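Local coordinates for protein quinone oxidoreductase 1 (Escherichia coli, PDB 1QOR) that catalyses the NADPH-dependent reduction of quinones to semiquinones, working as a homodimer of the zinc-containing alcohol dehydrogenase family, at residues 37-41 with 119-124; 300-304 with 320-326. All blocks are in the same frame, centred on the assembly; numbering follows the deposited sequence.

Interaction 1. Residues 37-41 with 119-124. With NDP (NADPH dihydro-nicotinamide-adenine-dinucleotide phosphate), chain D.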
ATOM      1  N   ALA A  37      20.788  -5.944  30.622  1.00 29.18           N
ATOM      2  CA  ALA A  37      20.020  -6.905  29.830  1.00 27.19           C
ATOM      3  C   ALA A  37      20.009  -6.387  28.377  1.00 25.39           C
ATOM      4  O   ALA A  37      19.846  -5.191  28.148  1.00 24.72           O
ATOM      5  CB  ALA A  37      18.595  -7.061  30.393  1.00 25.64           C
ATOM      6  N   ILE A  38      20.183  -7.295  27.420  1.00 24.13           N
ATOM      7  CA  ILE A  38      20.251  -6.962  25.989  1.00 23.52           C
ATOM      8  C   ILE A  38      19.162  -7.713  25.198  1.00 22.53           C
ATOM      9  O   ILE A  38      19.077  -8.943  25.270  1.00 21.62           O
ATOM     10  CB  ILE A  38      21.662  -7.400  25.416  1.00 24.18           C
ATOM     11  CG1 ILE A  38      22.791  -6.732  26.225  1.00 25.65           C
ATOM     12  CG2 ILE A  38      21.789  -7.098  23.885  1.00 24.45           C
ATOM     13  CD1 ILE A  38      24.175  -7.308  25.942  1.00 26.14           C
ATOM     14  N   GLY A  39      18.375  -6.987  24.414  1.00 21.21           N
ATOM     15  CA  GLY A  39      17.340  -7.642  23.649  1.00 21.59           C
ATOM     16  C   GLY A  39      17.879  -8.300  22.397  1.00 23.97           C
ATOM     17  O   GLY A  39      18.919  -7.887  21.858  1.00 24.35           O
ATOM     18  N   ILE A  40      17.234  -9.387  21.984  1.00 23.28           N
ATOM     19  CA  ILE A  40      17.577 -10.087  20.757  1.00 23.14           C
ATOM     20  C   ILE A  40      16.390  -9.797  19.821  1.00 23.11           C
ATOM     21  O   ILE A  40      15.212  -9.826  20.238  1.00 22.21           O
ATOM     22  CB  ILE A  40      17.725 -11.604  20.984  1.00 24.72           C
ATOM     23  CG1 ILE A  40      18.931 -11.849  21.918  1.00 24.85           C
ATOM     24  CG2 ILE A  40      17.843 -12.365  19.619  1.00 23.96           C
ATOM     25  CD1 ILE A  40      19.098 -13.263  22.367  1.00 23.36           C
ATOM     26  N   ASN A  41      16.683  -9.497  18.570  1.00 19.34           N
ATOM     27  CA  ASN A  41      15.615  -9.153  17.636  1.00 20.09           C
ATOM     28  C   ASN A  41      15.890  -9.825  16.316  1.00 21.16           C
ATOM     29  O   ASN A  41      17.070  -9.994  15.920  1.00 21.12           O
ATOM     30  CB  ASN A  41      15.506  -7.636  17.496  1.00 16.42           C
ATOM     31  CG  ASN A  41      14.895  -6.991  18.722  1.00 21.20           C
ATOM     32  OD1 ASN A  41      13.692  -7.075  18.943  1.00 23.36           O
ATOM     33  ND2 ASN A  41      15.714  -6.326  19.524  1.00 19.77           N
ATOM     34  N   ALA A 119      14.279  -4.974  28.329  1.00 22.49           N
ATOM     35  CA  ALA A 119      14.981  -5.474  27.149  1.00 22.36           C
ATOM     36  C   ALA A 119      14.199  -6.595  26.438  1.00 22.85           C
ATOM     37  O   ALA A 119      14.557  -7.016  25.312  1.00 22.98           O
ATOM     38  CB  ALA A 119      16.386  -5.978  27.537  1.00 21.36           C
ATOM     39  N   ALA A 120      13.185  -7.148  27.105  1.00 21.05           N
ATOM     40  CA  ALA A 120      12.403  -8.204  26.483  1.00 20.06           C
ATOM     41  C   ALA A 120      11.249  -7.584  25.649  1.00 20.14           C
ATOM     42  O   ALA A 120      10.673  -8.223  24.741  1.00 19.60           O
ATOM     43  CB  ALA A 120      11.800  -9.123  27.587  1.00 17.86           C
ATOM     44  N   SER A 121      10.965  -6.312  25.888  1.00 19.94           N
ATOM     45  CA  SER A 121       9.784  -5.754  25.282  1.00 19.55           C
ATOM     46  C   SER A 121       9.813  -4.357  24.742  1.00 19.00           C
ATOM     47  O   SER A 121       8.780  -3.901  24.233  1.00 18.01           O
ATOM     48  CB  SER A 121       8.721  -5.753  26.381  1.00 20.79           C
ATOM     49  OG  SER A 121       9.156  -4.863  27.417  1.00 21.58           O
ATOM     50  N   PHE A 122      10.921  -3.641  24.884  1.00 18.27           N
ATOM     51  CA  PHE A 122      10.930  -2.252  24.407  1.00 18.80           C
ATOM     52  C   PHE A 122      10.804  -2.078  22.864  1.00 18.86           C
ATOM     53  O   PHE A 122       9.866  -1.450  22.376  1.00 19.51           O
ATOM     54  CB  PHE A 122      12.125  -1.475  24.988  1.00 18.07           C
ATOM     55  CG  PHE A 122      11.949   0.029  24.936  1.00 18.56           C
ATOM     56  CD1 PHE A 122      10.862   0.641  25.566  1.00 17.67           C
ATOM     57  CD2 PHE A 122      12.852   0.826  24.229  1.00 18.02           C
ATOM     58  CE1 PHE A 122      10.676   2.029  25.490  1.00 17.71           C
ATOM     59  CE2 PHE A 122      12.674   2.213  24.150  1.00 17.18           C
ATOM     60  CZ  PHE A 122      11.589   2.811  24.781  1.00 18.74           C
ATOM     61  N   LEU A 123      11.728  -2.651  22.101  1.00 19.68           N
ATOM     62  CA  LEU A 123      11.666  -2.559  20.643  1.00 18.66           C
ATOM     63  C   LEU A 123      10.382  -3.236  20.129  1.00 18.69           C
ATOM     64  O   LEU A 123       9.650  -2.668  19.347  1.00 18.14           O
ATOM     65  CB  LEU A 123      12.896  -3.240  20.004  1.00 16.30           C
ATOM     66  CG  LEU A 123      13.141  -2.948  18.511  1.00 15.95           C
ATOM     67  CD1 LEU A 123      14.646  -3.058  18.145  1.00 17.25           C
ATOM     68  CD2 LEU A 123      12.332  -3.914  17.676  1.00 15.27           C
ATOM     69  N   LYS A 124      10.113  -4.459  20.584  1.00 19.27           N
ATOM     70  CA  LYS A 124       8.933  -5.179  20.139  1.00 18.41           C
ATOM     71  C   LYS A 124       7.606  -4.500  20.583  1.00 18.97           C
ATOM     72  O   LYS A 124       6.616  -4.480  19.817  1.00 19.46           O
ATOM     73  CB  LYS A 124       9.014  -6.614  20.642  1.00 19.04           C
ATOM     74  CG  LYS A 124      10.179  -7.428  20.078  1.00 20.13           C
ATOM     75  CD  LYS A 124      10.415  -8.705  20.935  1.00 19.90           C
ATOM     76  CE  LYS A 124      11.822  -9.326  20.749  1.00 21.18           C
ATOM     77  NZ  LYS A 124      13.016  -8.502  21.266  1.00 22.79           N
TER
HETATM   78  PA  NDP D 350      10.087 -14.003  16.596  1.00 20.74           P
HETATM   79  O1A NDP D 350      10.457 -14.242  18.015  1.00 20.09           O
HETATM   80  O2A NDP D 350       8.660 -13.742  16.270  1.00 21.04           O
HETATM   81  O5B NDP D 350      10.663 -15.114  15.681  1.00 17.48           O
HETATM   82  C5B NDP D 350      10.283 -15.281  14.340  1.00 19.51           C
HETATM   83  C4B NDP D 350       9.163 -16.275  14.279  1.00 21.72           C
HETATM   84  O4B NDP D 350       8.715 -16.130  12.937  1.00 23.60           O
HETATM   85  C3B NDP D 350       9.526 -17.759  14.426  1.00 23.09           C
HETATM   86  O3B NDP D 350       9.570 -18.112  15.834  1.00 20.88           O
HETATM   87  C2B NDP D 350       8.509 -18.438  13.521  1.00 22.16           C
HETATM   88  O2B NDP D 350       7.384 -18.798  14.312  1.00 23.51           O
HETATM   89  C1B NDP D 350       8.157 -17.334  12.430  1.00 22.07           C
HETATM   90  N9A NDP D 350       8.679 -17.880  11.168  1.00 22.32           N
HETATM   91  C8A NDP D 350       7.985 -18.269  10.098  1.00 21.15           C
HETATM   92  N7A NDP D 350       8.816 -18.754   9.168  1.00 20.68           N
HETATM   93  C5A NDP D 350      10.012 -18.649   9.704  1.00 21.42           C
HETATM   94  C6A NDP D 350      11.195 -19.063   9.105  1.00 21.51           C
HETATM   95  N6A NDP D 350      11.243 -19.613   7.898  1.00 20.06           N
HETATM   96  N1A NDP D 350      12.301 -18.884   9.830  1.00 21.55           N
HETATM   97  C2A NDP D 350      12.291 -18.333  11.075  1.00 23.54           C
HETATM   98  N3A NDP D 350      11.146 -17.944  11.642  1.00 23.95           N
HETATM   99  C4A NDP D 350       9.978 -18.109  10.955  1.00 22.23           C
HETATM  100  O3  NDP D 350      10.890 -12.676  16.248  1.00 20.67           O
HETATM  101  PN  NDP D 350      10.790 -11.152  16.654  1.00 21.45           P
HETATM  102  O1N NDP D 350       9.683 -10.897  17.645  1.00 21.22           O
HETATM  103  O2N NDP D 350      12.181 -10.647  16.963  1.00 20.88           O
HETATM  104  O5D NDP D 350      10.355 -10.538  15.189  1.00 22.09           O
HETATM  105  C5D NDP D 350       9.206 -10.931  14.450  1.00 20.51           C
HETATM  106  C4D NDP D 350       9.221 -10.341  13.080  1.00 22.98           C
HETATM  107  O4D NDP D 350       8.976  -8.918  13.142  1.00 22.60           O
HETATM  108  C3D NDP D 350      10.547 -10.521  12.350  1.00 23.60           C
HETATM  109  O3D NDP D 350      10.310 -10.844  10.977  1.00 22.73           O
HETATM  110  C2D NDP D 350      11.180  -9.121  12.508  1.00 22.12           C
HETATM  111  O2D NDP D 350      12.144  -8.870  11.516  1.00 23.76           O
HETATM  112  C1D NDP D 350      10.008  -8.194  12.359  1.00 22.21           C
HETATM  113  N1N NDP D 350       9.984  -6.870  13.037  1.00 19.20           N
HETATM  114  C2N NDP D 350       9.624  -5.754  12.323  1.00 14.72           C
HETATM  115  C3N NDP D 350       9.598  -4.534  12.977  1.00 18.38           C
HETATM  116  C7N NDP D 350       9.170  -3.270  12.243  1.00 18.85           C
HETATM  117  O7N NDP D 350       9.101  -2.193  12.824  1.00 18.10           O
HETATM  118  N7N NDP D 350       8.885  -3.443  10.969  1.00 19.60           N
HETATM  119  C4N NDP D 350       9.916  -4.420  14.320  1.00 18.79           C
HETATM  120  C5N NDP D 350      10.277  -5.570  15.033  1.00 19.64           C
HETATM  121  C6N NDP D 350      10.315  -6.787  14.374  1.00 19.02           C
HETATM  122  P2B NDP D 350       6.425 -20.095  13.900  1.00 24.17           P
HETATM  123  O1X NDP D 350       5.246 -19.974  14.784  1.00 24.60           O
HETATM  124  O2X NDP D 350       6.101 -19.913  12.480  1.00 26.23           O
HETATM  125  O3X NDP D 350       7.295 -21.258  14.159  1.00 25.09           O
HETATM  126  O   HOH W   1      14.413  -9.211  23.585  1.00 20.37           O
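Asn41 and Lys124 reach for each other from opposite directions and meet through the amide oxygen of one and the ammonium of the other, with Lys124 NZ 2.8 Å from Asn41 OD1. The donor stands above the amide plane, with a C=O...N angle of 115°, well off the usual lone-pair direction. The same nitrogen also donates to the backbone, Lys124 NZ lying 2.8 Å from Ile40 O, and a water accepts a third bond from it at the same distance. This water accepts from Ile40 N and can donate to Ala119 O, so that the loop and the helix are bridged through it. A bend at the last torsion of Lys124 (chi4 67°), after an otherwise extended chain, turns NZ onto these oxygens. Because three acceptors converge on NZ, an alanine in place of Lys124 would probably leave Ile40 O, Asn41 OD1 and the bridging water without their shared donor, the Asn41 amide then relying on its Glu64 bond. Here strand 37-39, within the GroES-like domain and paired with strands 65-72 and 324-326, runs beside helix 115-135 at 7.2 Å between the local axes, and the contact opens onto the NADPH site: Leu123 CD2 lies 3.7 Å from C5N of the nicotinamide ring. The two methyls of Leu123 both lie over one side of the Asn41 amide, CD1 nearest ND2 and CD2 nearest OD1, while Asn41 ND2 is bonded to Glu64, which fixes the amide's rotation. Farther along, Ala119 points its methyl at the strand, and Ala119 CB packs on Ala37 CB at 3.8 Å. Next to it Gly39 CA comes to 3.3 Å from Ala119 O, a closeness at which a beta-carbon on Gly39 would clash with that carbonyl oxygen.

Interaction 2. Residues 300-304 with 320-326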
ATOM      1  N   GLN A 300      15.728 -19.094  27.614  1.00 32.59           N
ATOM      2  CA  GLN A 300      15.901 -18.115  26.549  1.00 30.92           C
ATOM      3  C   GLN A 300      16.745 -16.922  26.976  1.00 30.75           C
ATOM      4  O   GLN A 300      16.649 -15.840  26.393  1.00 30.06           O
ATOM      5  CB  GLN A 300      14.541 -17.710  25.952  1.00 28.95           C
ATOM      6  CG  GLN A 300      13.994 -18.824  25.066  1.00 27.22           C
ATOM      7  CD  GLN A 300      12.712 -18.506  24.311  1.00 27.08           C
ATOM      8  OE1 GLN A 300      12.065 -19.420  23.809  1.00 28.12           O
ATOM      9  NE2 GLN A 300      12.374 -17.226  24.156  1.00 27.35           N
ATOM     10  N   LYS A 301      17.517 -17.101  28.044  1.00 31.34           N
ATOM     11  CA  LYS A 301      18.445 -16.055  28.519  1.00 32.32           C
ATOM     12  C   LYS A 301      19.797 -16.675  28.256  1.00 31.51           C
ATOM     13  O   LYS A 301      20.020 -17.830  28.599  1.00 31.77           O
ATOM     14  CB  LYS A 301      18.314 -15.760  30.001  1.00 34.00           C
ATOM     15  CG  LYS A 301      17.066 -15.027  30.374  1.00 36.35           C
ATOM     16  CD  LYS A 301      16.996 -14.833  31.874  1.00 39.17           C
ATOM     17  CE  LYS A 301      15.574 -14.488  32.275  1.00 42.20           C
ATOM     18  NZ  LYS A 301      15.438 -14.348  33.742  1.00 44.58           N
ATOM     19  N   TYR A 302      20.667 -15.941  27.583  1.00 30.80           N
ATOM     20  CA  TYR A 302      21.973 -16.460  27.228  1.00 29.53           C
ATOM     21  C   TYR A 302      23.055 -15.488  27.642  1.00 29.87           C
ATOM     22  O   TYR A 302      22.827 -14.269  27.692  1.00 30.96           O
ATOM     23  CB  TYR A 302      22.067 -16.630  25.719  1.00 28.56           C
ATOM     24  CG  TYR A 302      20.909 -17.346  25.096  1.00 27.69           C
ATOM     25  CD1 TYR A 302      19.768 -16.659  24.717  1.00 27.71           C
ATOM     26  CD2 TYR A 302      20.976 -18.703  24.824  1.00 27.90           C
ATOM     27  CE1 TYR A 302      18.715 -17.313  24.067  1.00 28.47           C
ATOM     28  CE2 TYR A 302      19.931 -19.366  24.180  1.00 28.29           C
ATOM     29  CZ  TYR A 302      18.814 -18.663  23.805  1.00 28.63           C
ATOM     30  OH  TYR A 302      17.810 -19.313  23.134  1.00 30.82           O
ATOM     31  N   PRO A 303      24.225 -16.017  28.048  1.00 29.68           N
ATOM     32  CA  PRO A 303      25.321 -15.105  28.437  1.00 29.12           C
ATOM     33  C   PRO A 303      25.648 -14.279  27.140  1.00 29.42           C
ATOM     34  O   PRO A 303      25.496 -14.803  26.032  1.00 27.99           O
ATOM     35  CB  PRO A 303      26.480 -16.083  28.716  1.00 27.98           C
ATOM     36  CG  PRO A 303      25.803 -17.415  28.996  1.00 27.58           C
ATOM     37  CD  PRO A 303      24.626 -17.443  28.099  1.00 28.17           C
ATOM     38  N   LEU A 304      26.077 -13.026  27.252  1.00 29.70           N
ATOM     39  CA  LEU A 304      26.438 -12.252  26.048  1.00 32.42           C
ATOM     40  C   LEU A 304      27.372 -13.007  25.085  1.00 34.16           C
ATOM     41  O   LEU A 304      27.168 -13.006  23.864  1.00 34.19           O
ATOM     42  CB  LEU A 304      27.117 -10.933  26.434  1.00 32.72           C
ATOM     43  CG  LEU A 304      27.802 -10.117  25.319  1.00 32.87           C
ATOM     44  CD1 LEU A 304      26.858  -9.876  24.175  1.00 34.25           C
ATOM     45  CD2 LEU A 304      28.216  -8.776  25.860  1.00 32.88           C
ATOM     46  N   GLN A 320       9.638 -18.967  21.903  1.00 23.00           N
ATOM     47  CA  GLN A 320       8.319 -18.392  22.089  1.00 24.36           C
ATOM     48  C   GLN A 320       8.625 -17.189  22.908  1.00 22.91           C
ATOM     49  O   GLN A 320       9.487 -17.247  23.787  1.00 23.18           O
ATOM     50  CB  GLN A 320       7.375 -19.330  22.842  1.00 27.08           C
ATOM     51  CG  GLN A 320       6.939 -20.522  21.989  1.00 32.49           C
ATOM     52  CD  GLN A 320       6.047 -21.487  22.756  1.00 34.91           C
ATOM     53  OE1 GLN A 320       5.423 -21.120  23.743  1.00 36.44           O
ATOM     54  NE2 GLN A 320       6.009 -22.724  22.316  1.00 37.04           N
ATOM     55  N   GLY A 321       8.002 -16.078  22.549  1.00 21.35           N
ATOM     56  CA  GLY A 321       8.237 -14.847  23.258  1.00 20.50           C
ATOM     57  C   GLY A 321       9.648 -14.373  23.015  1.00 20.17           C
ATOM     58  O   GLY A 321      10.320 -14.845  22.106  1.00 19.71           O
ATOM     59  N   SER A 322      10.104 -13.480  23.883  1.00 21.51           N
ATOM     60  CA  SER A 322      11.414 -12.882  23.824  1.00 21.23           C
ATOM     61  C   SER A 322      12.598 -13.666  24.424  1.00 23.31           C
ATOM     62  O   SER A 322      12.432 -14.582  25.254  1.00 22.82           O
ATOM     63  CB  SER A 322      11.323 -11.533  24.479  1.00 21.35           C
ATOM     64  OG  SER A 322      10.343 -10.733  23.844  1.00 22.53           O
ATOM     65  N   SER A 323      13.794 -13.337  23.916  1.00 24.46           N
ATOM     66  CA  SER A 323      15.074 -13.889  24.348  1.00 23.85           C
ATOM     67  C   SER A 323      15.897 -12.709  24.844  1.00 24.21           C
ATOM     68  O   SER A 323      15.608 -11.522  24.532  1.00 23.15           O
ATOM     69  CB  SER A 323      15.827 -14.562  23.193  1.00 25.53           C
ATOM     70  OG  SER A 323      15.212 -15.771  22.759  1.00 26.97           O
ATOM     71  N   LEU A 324      16.930 -13.015  25.610  1.00 24.46           N
ATOM     72  CA  LEU A 324      17.776 -11.964  26.124  1.00 26.31           C
ATOM     73  C   LEU A 324      19.213 -12.411  26.174  1.00 27.25           C
ATOM     74  O   LEU A 324      19.492 -13.612  26.202  1.00 27.03           O
ATOM     75  CB  LEU A 324      17.378 -11.609  27.555  1.00 26.33           C
ATOM     76  CG  LEU A 324      16.088 -10.869  27.850  1.00 27.24           C
ATOM     77  CD1 LEU A 324      15.880 -10.888  29.357  1.00 27.23           C
ATOM     78  CD2 LEU A 324      16.157  -9.434  27.339  1.00 27.23           C
ATOM     79  N   LEU A 325      20.103 -11.427  26.115  1.00 27.59           N
ATOM     80  CA  LEU A 325      21.534 -11.650  26.285  1.00 29.23           C
ATOM     81  C   LEU A 325      21.865 -10.922  27.595  1.00 29.04           C
ATOM     82  O   LEU A 325      21.455  -9.766  27.821  1.00 26.65           O
ATOM     83  CB  LEU A 325      22.373 -11.054  25.143  1.00 29.56           C
ATOM     84  CG  LEU A 325      22.372 -11.739  23.775  1.00 31.17           C
ATOM     85  CD1 LEU A 325      23.310 -10.919  22.819  1.00 31.14           C
ATOM     86  CD2 LEU A 325      22.812 -13.217  23.877  1.00 29.27           C
ATOM     87  N   ILE A 326      22.558 -11.622  28.479  1.00 31.17           N
ATOM     88  CA  ILE A 326      22.931 -11.043  29.767  1.00 34.12           C
ATOM     89  C   ILE A 326      24.434 -10.821  29.785  1.00 35.77           C
ATOM     90  O   ILE A 326      25.199 -11.766  29.561  1.00 35.92           O
ATOM     91  CB  ILE A 326      22.536 -11.981  30.960  1.00 33.97           C
ATOM     92  CG1 ILE A 326      21.094 -12.475  30.784  1.00 33.12           C
ATOM     93  CG2 ILE A 326      22.680 -11.233  32.279  1.00 31.97           C
ATOM     94  CD1 ILE A 326      20.061 -11.360  30.738  1.00 31.86           C
TER
HETATM   95  O   HOH W   2      16.953 -17.389  21.170  0.92 33.44           O
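Strands 301-303 and 324-326 run parallel in register, Lys301 beside Leu324, Tyr302 beside Leu325 and Pro303 beside Ile326, their local axes 4.6 Å apart and twisted by 36°. Tyr302 supplies both central bonds: its N donates to Leu324 O, and Tyr302 O receives Ile326 N at 2.8 Å. Gln300 O accepts Leu324 N before them, and Leu304 N closes the series on Ile326 O. The polypeptide between the strands holds helix 307-315, making this a beta-alpha-beta unit, whose helix touches the side of the sheet on which Tyr302 and Leu325 lie. Just before the strand, the Gln300 side chain, extended past CG, carries its amide to the loop 320-322. Its oxygen receives the Gln320 backbone N, Gln300 OE1 to Gln320 N being 3.1 Å, in the carbonyl plane and on a lone pair. Its nitrogen is shared between two carbonyls, Gln300 NE2 standing 2.9 Å from Gln320 O and also 2.9 Å from Ser322 O. Both donor directions are bent, with N-H...O angles of 136° and 131°, and NE2 lies above the plane of each carbonyl. Three bonds thus hold the amide against turning. The Tyr302 ring lies with its edge toward the other strand: Tyr302 CD1 is 3.4 Å from Leu324 O, near the ring plane. At its far end a water bonds both Tyr302 OH and Ser323 OG, each at 2.9 Å. On the same side Leu325 divides its methyls, CD2 against Tyr302 CB and CD1 against Leu304 CD1, the latter pair 3.9 Å apart. Lys301 leads away from the opposite face to salt bridges with Glu116 and Glu298.

Strand 324-326 joins the two contacts: it pairs in parallel with 301-303 in interaction 2 and antiparallel with 37-39 of interaction 1, where Ile38 N probably bonds Leu325 O at 2.8 Å. The centres lie 9 Å apart. Ala119 CB also packs on Leu324 CD2, and Ala120 O probably accepts a bond from Ser322 OG, tying helix 115-135 to the second contact. Interaction 1 is wholly buried and joins strand to helix through a lysine, a water and small residues, with Leu123 against the nicotinamide. Interaction 2 is partly buried, buries about twice the surface, and relies mainly on backbone pairing, extended by one glutamine amide.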